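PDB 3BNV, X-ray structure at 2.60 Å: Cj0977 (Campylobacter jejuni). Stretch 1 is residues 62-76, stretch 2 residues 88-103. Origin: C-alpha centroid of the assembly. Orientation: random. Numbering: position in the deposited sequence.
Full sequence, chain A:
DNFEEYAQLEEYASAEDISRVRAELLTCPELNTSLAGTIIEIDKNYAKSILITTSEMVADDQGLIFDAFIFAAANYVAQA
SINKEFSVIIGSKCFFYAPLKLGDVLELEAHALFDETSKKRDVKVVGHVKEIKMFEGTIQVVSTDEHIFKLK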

ATOM      1  N   GLN A  62      -4.176   8.045  17.917  1.00 32.70           N
ATOM      2  CA  GLN A  62      -2.889   8.471  18.466  1.00 32.73           C
ATOM      3  C   GLN A  62      -1.956   9.047  17.408  1.00 32.59           C
ATOM      4  O   GLN A  62      -0.818   9.389  17.702  1.00 32.54           O
ATOM      5  CB  GLN A  62      -2.191   7.278  19.107  1.00 33.24           C
ATOM      6  CG  GLN A  62      -3.071   6.514  20.096  1.00 34.18           C
ATOM      7  CD  GLN A  62      -3.466   7.362  21.279  1.00 34.17           C
ATOM      8  OE1 GLN A  62      -2.612   7.736  22.078  1.00 35.83           O
ATOM      9  NE2 GLN A  62      -4.759   7.676  21.402  1.00 32.76           N
ATOM     10  N   GLY A  63      -2.427   9.125  16.170  1.00 32.55           N
ATOM     11  CA  GLY A  63      -1.625   9.680  15.081  1.00 32.09           C
ATOM     12  C   GLY A  63      -0.770   8.664  14.354  1.00 31.93           C
ATOM     13  O   GLY A  63       0.083   9.028  13.561  1.00 32.19           O
ATOM     14  N   LEU A  64      -0.996   7.386  14.605  1.00 31.79           N
ATOM     15  CA  LEU A  64      -0.211   6.358  13.970  1.00 31.56           C
ATOM     16  C   LEU A  64      -0.729   6.183  12.541  1.00 32.21           C
ATOM     17  O   LEU A  64      -1.929   6.087  12.309  1.00 32.48           O
ATOM     18  CB  LEU A  64      -0.302   5.057  14.763  1.00 31.60           C
ATOM     19  CG  LEU A  64       0.340   3.804  14.163  1.00 30.94           C
ATOM     20  CD1 LEU A  64       1.812   3.898  14.323  1.00 27.19           C
ATOM     21  CD2 LEU A  64      -0.221   2.562  14.870  1.00 30.57           C
ATOM     22  N   ILE A  65       0.190   6.173  11.584  1.00 32.16           N
ATOM     23  CA  ILE A  65      -0.134   6.140  10.183  1.00 31.96           C
ATOM     24  C   ILE A  65      -0.091   4.702   9.682  1.00 32.38           C
ATOM     25  O   ILE A  65       0.927   4.028   9.819  1.00 32.47           O
ATOM     26  CB  ILE A  65       0.883   6.990   9.407  1.00 31.52           C
ATOM     27  CG1 ILE A  65       0.857   8.422   9.929  1.00 32.29           C
ATOM     28  CG2 ILE A  65       0.588   7.002   7.941  1.00 30.40           C
ATOM     29  CD1 ILE A  65      -0.333   9.287   9.426  1.00 29.45           C
ATOM     30  N   PHE A  66      -1.190   4.248   9.080  1.00 32.29           N
ATOM     31  CA  PHE A  66      -1.282   2.905   8.556  1.00 32.11           C
ATOM     32  C   PHE A  66      -0.133   2.673   7.611  1.00 32.64           C
ATOM     33  O   PHE A  66       0.090   3.474   6.705  1.00 33.02           O
ATOM     34  CB  PHE A  66      -2.575   2.749   7.794  1.00 31.50           C
ATOM     35  CG  PHE A  66      -2.942   1.335   7.497  1.00 31.51           C
ATOM     36  CD1 PHE A  66      -3.337   0.964   6.214  1.00 31.10           C
ATOM     37  CD2 PHE A  66      -2.960   0.377   8.505  1.00 31.64           C
ATOM     38  CE1 PHE A  66      -3.730  -0.335   5.938  1.00 31.39           C
ATOM     39  CE2 PHE A  66      -3.349  -0.918   8.243  1.00 31.25           C
ATOM     40  CZ  PHE A  66      -3.728  -1.282   6.952  1.00 31.55           C
ATOM     41  N   ASP A  67       0.589   1.569   7.797  1.00 32.85           N
ATOM     42  CA  ASP A  67       1.806   1.321   7.038  1.00 32.99           C
ATOM     43  C   ASP A  67       1.586   1.266   5.521  1.00 33.07           C
ATOM     44  O   ASP A  67       2.465   1.659   4.741  1.00 33.59           O
ATOM     45  CB  ASP A  67       2.472   0.049   7.537  1.00 33.39           C
ATOM     46  CG  ASP A  67       2.997   0.173   8.981  1.00 36.39           C
ATOM     47  OD1 ASP A  67       2.526  -0.560   9.896  1.00 38.28           O
ATOM     48  OD2 ASP A  67       3.914   0.996   9.206  1.00 39.87           O
ATOM     49  N   ALA A  68       0.418   0.815   5.084  1.00 32.82           N
ATOM     50  CA  ALA A  68       0.143   0.694   3.656  1.00 32.43           C
ATOM     51  C   ALA A  68       0.301   1.995   2.892  1.00 32.58           C
ATOM     52  O   ALA A  68       0.603   1.988   1.693  1.00 33.24           O
ATOM     53  CB  ALA A  68      -1.229   0.132   3.433  1.00 32.34           C
ATOM     54  N   PHE A  69       0.119   3.121   3.556  1.00 32.44           N
ATOM     55  CA  PHE A  69       0.295   4.396   2.855  1.00 32.41           C
ATOM     56  C   PHE A  69       1.744   4.636   2.531  1.00 32.70           C
ATOM     57  O   PHE A  69       2.070   5.248   1.518  1.00 32.50           O
ATOM     58  CB  PHE A  69      -0.315   5.556   3.625  1.00 31.91           C
ATOM     59  CG  PHE A  69      -1.785   5.440   3.725  1.00 31.77           C
ATOM     60  CD1 PHE A  69      -2.569   5.714   2.633  1.00 31.83           C
ATOM     61  CD2 PHE A  69      -2.373   4.937   4.868  1.00 30.88           C
ATOM     62  CE1 PHE A  69      -3.931   5.568   2.683  1.00 31.83           C
ATOM     63  CE2 PHE A  69      -3.723   4.783   4.937  1.00 32.15           C
ATOM     64  CZ  PHE A  69      -4.515   5.094   3.841  1.00 32.86           C
ATOM     65  N   ILE A  70       2.630   4.115   3.372  1.00 33.02           N
ATOM     66  CA  ILE A  70       4.032   4.244   3.058  1.00 33.24           C
ATOM     67  C   ILE A  70       4.262   3.393   1.830  1.00 33.44           C
ATOM     68  O   ILE A  70       4.951   3.821   0.900  1.00 33.57           O
ATOM     69  CB  ILE A  70       4.888   3.719   4.173  1.00 33.44           C
ATOM     70  CG1 ILE A  70       4.568   4.429   5.470  1.00 34.29           C
ATOM     71  CG2 ILE A  70       6.336   3.891   3.861  1.00 33.00           C
ATOM     72  CD1 ILE A  70       5.163   3.626   6.681  1.00 37.39           C
ATOM     73  N   PHE A  71       3.664   2.197   1.814  1.00 33.20           N
ATOM     74  CA  PHE A  71       3.816   1.327   0.660  1.00 33.22           C
ATOM     75  C   PHE A  71       3.238   2.017  -0.564  1.00 33.16           C
ATOM     76  O   PHE A  71       3.870   2.069  -1.605  1.00 33.27           O
ATOM     77  CB  PHE A  71       3.152  -0.029   0.862  1.00 33.56           C
ATOM     78  CG  PHE A  71       3.279  -0.965  -0.343  1.00 35.52           C
ATOM     79  CD1 PHE A  71       2.307  -1.011  -1.320  1.00 34.67           C
ATOM     80  CD2 PHE A  71       4.382  -1.798  -0.491  1.00 36.63           C
ATOM     81  CE1 PHE A  71       2.431  -1.879  -2.410  1.00 35.46           C
ATOM     82  CE2 PHE A  71       4.505  -2.635  -1.591  1.00 35.89           C
ATOM     83  CZ  PHE A  71       3.524  -2.684  -2.539  1.00 33.78           C
ATOM     84  N   ALA A  72       2.046   2.585  -0.443  1.00 32.74           N
ATOM     85  CA  ALA A  72       1.484   3.276  -1.575  1.00 32.48           C
ATOM     86  C   ALA A  72       2.472   4.279  -2.135  1.00 32.76           C
ATOM     87  O   ALA A  72       2.673   4.330  -3.338  1.00 33.35           O
ATOM     88  CB  ALA A  72       0.199   3.957  -1.198  1.00 33.03           C
ATOM     89  N   ALA A  73       3.087   5.085  -1.282  1.00 32.76           N
ATOM     90  CA  ALA A  73       4.007   6.085  -1.776  1.00 32.68           C
ATOM     91  C   ALA A  73       5.176   5.387  -2.505  1.00 32.98           C
ATOM     92  O   ALA A  73       5.570   5.788  -3.600  1.00 33.02           O
ATOM     93  CB  ALA A  73       4.482   6.945  -0.644  1.00 31.94           C
ATOM     94  N   ALA A  74       5.702   4.320  -1.911  1.00 32.81           N
ATOM     95  CA  ALA A  74       6.802   3.597  -2.532  1.00 32.69           C
ATOM     96  C   ALA A  74       6.392   3.007  -3.889  1.00 32.43           C
ATOM     97  O   ALA A  74       7.158   3.010  -4.864  1.00 32.17           O
ATOM     98  CB  ALA A  74       7.277   2.524  -1.613  1.00 32.49           C
ATOM     99  N   ASN A  75       5.179   2.501  -3.936  1.00 32.26           N
ATOM    100  CA  ASN A  75       4.613   1.940  -5.132  1.00 32.25           C
ATOM    101  C   ASN A  75       4.556   3.015  -6.233  1.00 32.27           C
ATOM    102  O   ASN A  75       4.914   2.793  -7.400  1.00 32.62           O
ATOM    103  CB  ASN A  75       3.244   1.379  -4.758  1.00 32.08           C
ATOM    104  CG  ASN A  75       2.541   0.684  -5.894  1.00 33.17           C
ATOM    105  OD1 ASN A  75       2.944   0.764  -7.068  1.00 34.29           O
ATOM    106  ND2 ASN A  75       1.448   0.020  -5.560  1.00 31.27           N
ATOM    107  N   TYR A  76       4.145   4.208  -5.857  1.00 32.18           N
ATOM    108  CA  TYR A  76       4.041   5.294  -6.819  1.00 32.00           C
ATOM    109  C   TYR A  76       5.426   5.735  -7.327  1.00 31.86           C
ATOM    110  O   TYR A  76       5.676   5.741  -8.527  1.00 32.33           O
ATOM    111  CB  TYR A  76       3.211   6.407  -6.197  1.00 31.75           C
ATOM    112  CG  TYR A  76       2.878   7.595  -7.052  1.00 31.39           C
ATOM    113  CD1 TYR A  76       2.829   8.852  -6.499  1.00 31.68           C
ATOM    114  CD2 TYR A  76       2.572   7.466  -8.379  1.00 32.19           C
ATOM    115  CE1 TYR A  76       2.503   9.959  -7.256  1.00 32.51           C
ATOM    116  CE2 TYR A  76       2.252   8.583  -9.156  1.00 31.65           C
ATOM    117  CZ  TYR A  76       2.222   9.821  -8.587  1.00 31.29           C
ATOM    118  OH  TYR A  76       1.902  10.939  -9.329  1.00 30.84           O
ATOM    119  N   VAL A  88       2.493  -2.013 -14.290  1.00 32.52           N
ATOM    120  CA  VAL A  88       1.921  -2.405 -13.031  1.00 32.47           C
ATOM    121  C   VAL A  88       3.043  -2.936 -12.185  1.00 32.73           C
ATOM    122  O   VAL A  88       4.169  -3.138 -12.691  1.00 32.92           O
ATOM    123  CB  VAL A  88       0.829  -3.481 -13.197  1.00 32.36           C
ATOM    124  CG1 VAL A  88      -0.225  -3.025 -14.177  1.00 31.36           C
ATOM    125  CG2 VAL A  88       1.423  -4.811 -13.621  1.00 31.56           C
ATOM    126  N   ILE A  89       2.780  -3.145 -10.895  1.00 32.63           N
ATOM    127  CA  ILE A  89       3.767  -3.853 -10.077  1.00 32.39           C
ATOM    128  C   ILE A  89       3.338  -5.275  -9.816  1.00 32.51           C
ATOM    129  O   ILE A  89       2.148  -5.535  -9.698  1.00 32.79           O
ATOM    130  CB  ILE A  89       4.138  -3.107  -8.806  1.00 32.05           C
ATOM    131  CG1 ILE A  89       3.064  -3.235  -7.737  1.00 31.73           C
ATOM    132  CG2 ILE A  89       4.445  -1.660  -9.139  1.00 31.11           C
ATOM    133  CD1 ILE A  89       3.424  -2.532  -6.427  1.00 29.83           C
ATOM    134  N   ILE A  90       4.292  -6.209  -9.783  1.00 32.51           N
ATOM    135  CA  ILE A  90       3.934  -7.624  -9.727  1.00 31.99           C
ATOM    136  C   ILE A  90       4.457  -8.306  -8.512  1.00 32.22           C
ATOM    137  O   ILE A  90       4.109  -9.452  -8.241  1.00 32.36           O
ATOM    138  CB  ILE A  90       4.457  -8.376 -10.907  1.00 31.36           C
ATOM    139  CG1 ILE A  90       5.957  -8.155 -11.039  1.00 30.77           C
ATOM    140  CG2 ILE A  90       3.697  -7.982 -12.134  1.00 30.59           C
ATOM    141  CD1 ILE A  90       6.619  -9.190 -11.858  1.00 29.16           C
ATOM    142  N   GLY A  91       5.316  -7.612  -7.781  1.00 32.61           N
ATOM    143  CA  GLY A  91       5.907  -8.183  -6.576  1.00 32.82           C
ATOM    144  C   GLY A  91       6.614  -7.130  -5.759  1.00 33.18           C
ATOM    145  O   GLY A  91       7.069  -6.122  -6.310  1.00 33.24           O
ATOM    146  N   SER A  92       6.714  -7.350  -4.444  1.00 33.32           N
ATOM    147  CA  SER A  92       7.511  -6.453  -3.589  1.00 33.55           C
ATOM    148  C   SER A  92       8.081  -7.134  -2.358  1.00 33.30           C
ATOM    149  O   SER A  92       7.552  -8.150  -1.872  1.00 33.32           O
ATOM    150  CB  SER A  92       6.716  -5.202  -3.181  1.00 33.56           C
ATOM    151  OG  SER A  92       5.430  -5.575  -2.737  1.00 35.39           O
ATOM    152  N   LYS A  93       9.168  -6.554  -1.858  1.00 33.17           N
ATOM    153  CA  LYS A  93       9.813  -7.022  -0.643  1.00 33.26           C
ATOM    154  C   LYS A  93      10.184  -5.779   0.164  1.00 33.27           C
ATOM    155  O   LYS A  93      11.130  -5.080  -0.188  1.00 33.29           O
ATOM    156  CB  LYS A  93      11.052  -7.818  -1.006  1.00 32.61           C
ATOM    157  CG  LYS A  93      11.879  -8.265   0.175  1.00 34.68           C
ATOM    158  CD  LYS A  93      11.472  -9.653   0.625  1.00 36.59           C
ATOM    159  CE  LYS A  93      11.889  -9.940   2.067  1.00 37.33           C
ATOM    160  NZ  LYS A  93      13.334 -10.292   2.163  1.00 38.49           N
ATOM    161  N   CYS A  94       9.424  -5.491   1.221  1.00 33.49           N
ATOM    162  CA  CYS A  94       9.637  -4.249   2.000  1.00 34.20           C
ATOM    163  C   CYS A  94      10.029  -4.475   3.445  1.00 33.32           C
ATOM    164  O   CYS A  94       9.626  -5.463   4.064  1.00 33.28           O
ATOM    165  CB  CYS A  94       8.398  -3.367   2.028  1.00 34.17           C
ATOM    166  SG  CYS A  94       7.635  -3.113   0.454  1.00 39.75           S
ATOM    167  N   PHE A  95      10.795  -3.520   3.967  1.00 32.95           N
ATOM    168  CA  PHE A  95      11.057  -3.379   5.402  1.00 32.66           C
ATOM    169  C   PHE A  95      10.491  -2.038   5.877  1.00 32.27           C
ATOM    170  O   PHE A  95      10.742  -0.996   5.279  1.00 32.13           O
ATOM    171  CB  PHE A  95      12.563  -3.420   5.703  1.00 32.47           C
ATOM    172  CG  PHE A  95      13.222  -4.700   5.286  1.00 34.16           C
ATOM    173  CD1 PHE A  95      13.247  -5.793   6.137  1.00 33.87           C
ATOM    174  CD2 PHE A  95      13.794  -4.827   4.005  1.00 35.58           C
ATOM    175  CE1 PHE A  95      13.830  -6.979   5.729  1.00 33.73           C
ATOM    176  CE2 PHE A  95      14.376  -6.014   3.598  1.00 33.87           C
ATOM    177  CZ  PHE A  95      14.393  -7.085   4.461  1.00 33.20           C
ATOM    178  N   PHE A  96       9.737  -2.087   6.962  1.00 32.05           N
ATOM    179  CA  PHE A  96       9.227  -0.904   7.632  1.00 31.90           C
ATOM    180  C   PHE A  96       9.928  -0.766   8.960  1.00 31.81           C
ATOM    181  O   PHE A  96       9.516  -1.376   9.925  1.00 32.15           O
ATOM    182  CB  PHE A  96       7.753  -1.096   7.932  1.00 31.70           C
ATOM    183  CG  PHE A  96       6.916  -1.338   6.714  1.00 31.75           C
ATOM    184  CD1 PHE A  96       6.694  -2.621   6.250  1.00 32.18           C
ATOM    185  CD2 PHE A  96       6.340  -0.296   6.053  1.00 30.37           C
ATOM    186  CE1 PHE A  96       5.909  -2.831   5.148  1.00 32.16           C
ATOM    187  CE2 PHE A  96       5.565  -0.505   4.958  1.00 30.98           C
ATOM    188  CZ  PHE A  96       5.342  -1.770   4.507  1.00 31.13           C
ATOM    189  N   TYR A  97      10.962   0.051   9.026  1.00 31.86           N
ATOM    190  CA  TYR A  97      11.800   0.120  10.235  1.00 31.98           C
ATOM    191  C   TYR A  97      11.120   0.812  11.403  1.00 31.96           C
ATOM    192  O   TYR A  97      11.399   0.532  12.548  1.00 31.71           O
ATOM    193  CB  TYR A  97      13.132   0.818   9.940  1.00 31.63           C
ATOM    194  CG  TYR A  97      13.926   0.176   8.834  1.00 31.26           C
ATOM    195  CD1 TYR A  97      14.365  -1.135   8.945  1.00 32.30           C
ATOM    196  CD2 TYR A  97      14.245   0.876   7.686  1.00 31.35           C
ATOM    197  CE1 TYR A  97      15.105  -1.742   7.932  1.00 32.37           C
ATOM    198  CE2 TYR A  97      14.987   0.284   6.662  1.00 31.83           C
ATOM    199  CZ  TYR A  97      15.417  -1.028   6.795  1.00 32.28           C
ATOM    200  OH  TYR A  97      16.156  -1.629   5.800  1.00 30.99           O
ATOM    201  N   ALA A  98      10.224   1.736  11.100  1.00 32.37           N
ATOM    202  CA  ALA A  98       9.524   2.478  12.134  1.00 32.35           C
ATOM    203  C   ALA A  98       8.277   3.058  11.511  1.00 32.65           C
ATOM    204  O   ALA A  98       8.282   3.439  10.339  1.00 33.15           O
ATOM    205  CB  ALA A  98      10.395   3.559  12.653  1.00 31.88           C
ATOM    206  N   PRO A  99       7.190   3.141  12.283  1.00 32.71           N
ATOM    207  CA  PRO A  99       5.966   3.681  11.687  1.00 32.31           C
ATOM    208  C   PRO A  99       6.005   5.179  11.655  1.00 32.38           C
ATOM    209  O   PRO A  99       6.671   5.795  12.466  1.00 32.56           O
ATOM    210  CB  PRO A  99       4.897   3.228  12.663  1.00 32.34           C
ATOM    211  CG  PRO A  99       5.613   3.233  13.979  1.00 31.99           C
ATOM    212  CD  PRO A  99       7.010   2.772  13.699  1.00 32.29           C
ATOM    213  N   LEU A 100       5.293   5.769  10.706  1.00 32.88           N
ATOM    214  CA  LEU A 100       5.148   7.221  10.639  1.00 32.75           C
ATOM    215  C   LEU A 100       4.148   7.746  11.664  1.00 32.63           C
ATOM    216  O   LEU A 100       3.282   7.009  12.141  1.00 32.53           O
ATOM    217  CB  LEU A 100       4.724   7.658   9.245  1.00 32.14           C
ATOM    218  CG  LEU A 100       5.950   7.909   8.368  1.00 33.43           C
ATOM    219  CD1 LEU A 100       6.699   6.626   8.111  1.00 33.92           C
ATOM    220  CD2 LEU A 100       5.559   8.540   7.057  1.00 34.00           C
ATOM    221  N   LYS A 101       4.292   9.027  11.985  1.00 32.29           N
ATOM    222  CA  LYS A 101       3.451   9.714  12.915  1.00 32.03           C
ATOM    223  C   LYS A 101       2.757  10.836  12.143  1.00 32.02           C
ATOM    224  O   LYS A 101       3.383  11.481  11.299  1.00 31.71           O
ATOM    225  CB  LYS A 101       4.337  10.274  14.039  1.00 31.57           C
ATOM    226  CG  LYS A 101       3.603  11.085  15.075  1.00 32.15           C
ATOM    227  CD  LYS A 101       3.927  10.632  16.490  1.00 33.21           C
ATOM    228  CE  LYS A 101       5.090  11.381  17.106  1.00 34.56           C
ATOM    229  NZ  LYS A 101       5.427  10.801  18.437  1.00 35.08           N
ATOM    230  N   LEU A 102       1.470  11.072  12.417  1.00 31.82           N
ATOM    231  CA  LEU A 102       0.750  12.163  11.753  1.00 31.78           C
ATOM    232  C   LEU A 102       1.514  13.465  11.914  1.00 31.84           C
ATOM    233  O   LEU A 102       1.901  13.819  13.016  1.00 32.03           O
ATOM    234  CB  LEU A 102      -0.663  12.309  12.316  1.00 31.36           C
ATOM    235  CG  LEU A 102      -1.523  13.455  11.799  1.00 30.56           C
ATOM    236  CD1 LEU A 102      -1.684  13.421  10.310  1.00 29.64           C
ATOM    237  CD2 LEU A 102      -2.865  13.387  12.439  1.00 30.78           C
ATOM    238  N   GLY A 103       1.731  14.166  10.811  1.00 32.04           N
ATOM    239  CA  GLY A 103       2.567  15.363  10.806  1.00 32.22           C
ATOM    240  C   GLY A 103       3.928  15.138  10.153  1.00 32.37           C
ATOM    241  O   GLY A 103       4.596  16.078   9.731  1.00 32.59           O
TER

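Along strand 88-96 the side chains of Ile89, Ser92, Cys94 and Phe96 meet helix 67-76, whose axis passes 10.3 Å from that of the strand at 131° between N-to-C directions; the every-second-residue pattern holds from Ser92 to Phe96 but is interrupted at Ile90 and Gly91, neither of which contacts the helix. Val88 points away; Ile89 points toward the helix, and its chi1 p, chi2 t rotamer carries CD1 to 3.3 Å from Asn75 ND2 and 3.9 Å from Phe71 CZ. The first of these is a packing contact, since a methyl carbon offers ND2 no acceptor. Asn75 OD1 is hydrogen-bonded elsewhere in the structure.

Ser92 and Cys94 are the next to point toward the helix, with Lys93 between them pointing away into an exposed position. Both small side chains lie near the plane of the Phe71 ring, at its edge: Ser92 OG is 3.3 Å from Phe71 CE2, and Cys94 SG is 3.6 Å from Phe71 CD2. The sulfur sits 89° off the ring normal, so this sulfur-aromatic contact is edge-on. Phe71 reaches them with chi1 t.

Phe96 buries the most surface on its strand, 81 Å². Asp67 CB lies over one face of its ring, 4.1 Å from Phe96 CE2, whereas Ile70 CD1 meets the edge, 4.1 Å from Phe96 CD2.

Beyond the strand, Pro99 CB packs 3.6 Å from Leu64 CD1; the CA-to-CB bond of Leu64 points away, but its side-chain end comes back to make this contact. Leu100 joins both parts of stretch 1, with CD1 3.7 Å from Ile70 CD1 and CB 3.9 Å from Ile65 CB. Ile89, Phe71, Ile70 and Leu100 are all buried, as suits their apolar side chains.

Here backbone pairing takes over. Ile65 N donates to Leu100 O (3.3 Å, 159°) and Leu102 N to Gly63 O (2.7 Å, 153°), flanking the single Leu64-Lys101 bridge. Gly63 has phi/psi of 89/11, which by itself calls for glycine; an ideal CB would also lie 3.6 Å from Leu102 CB.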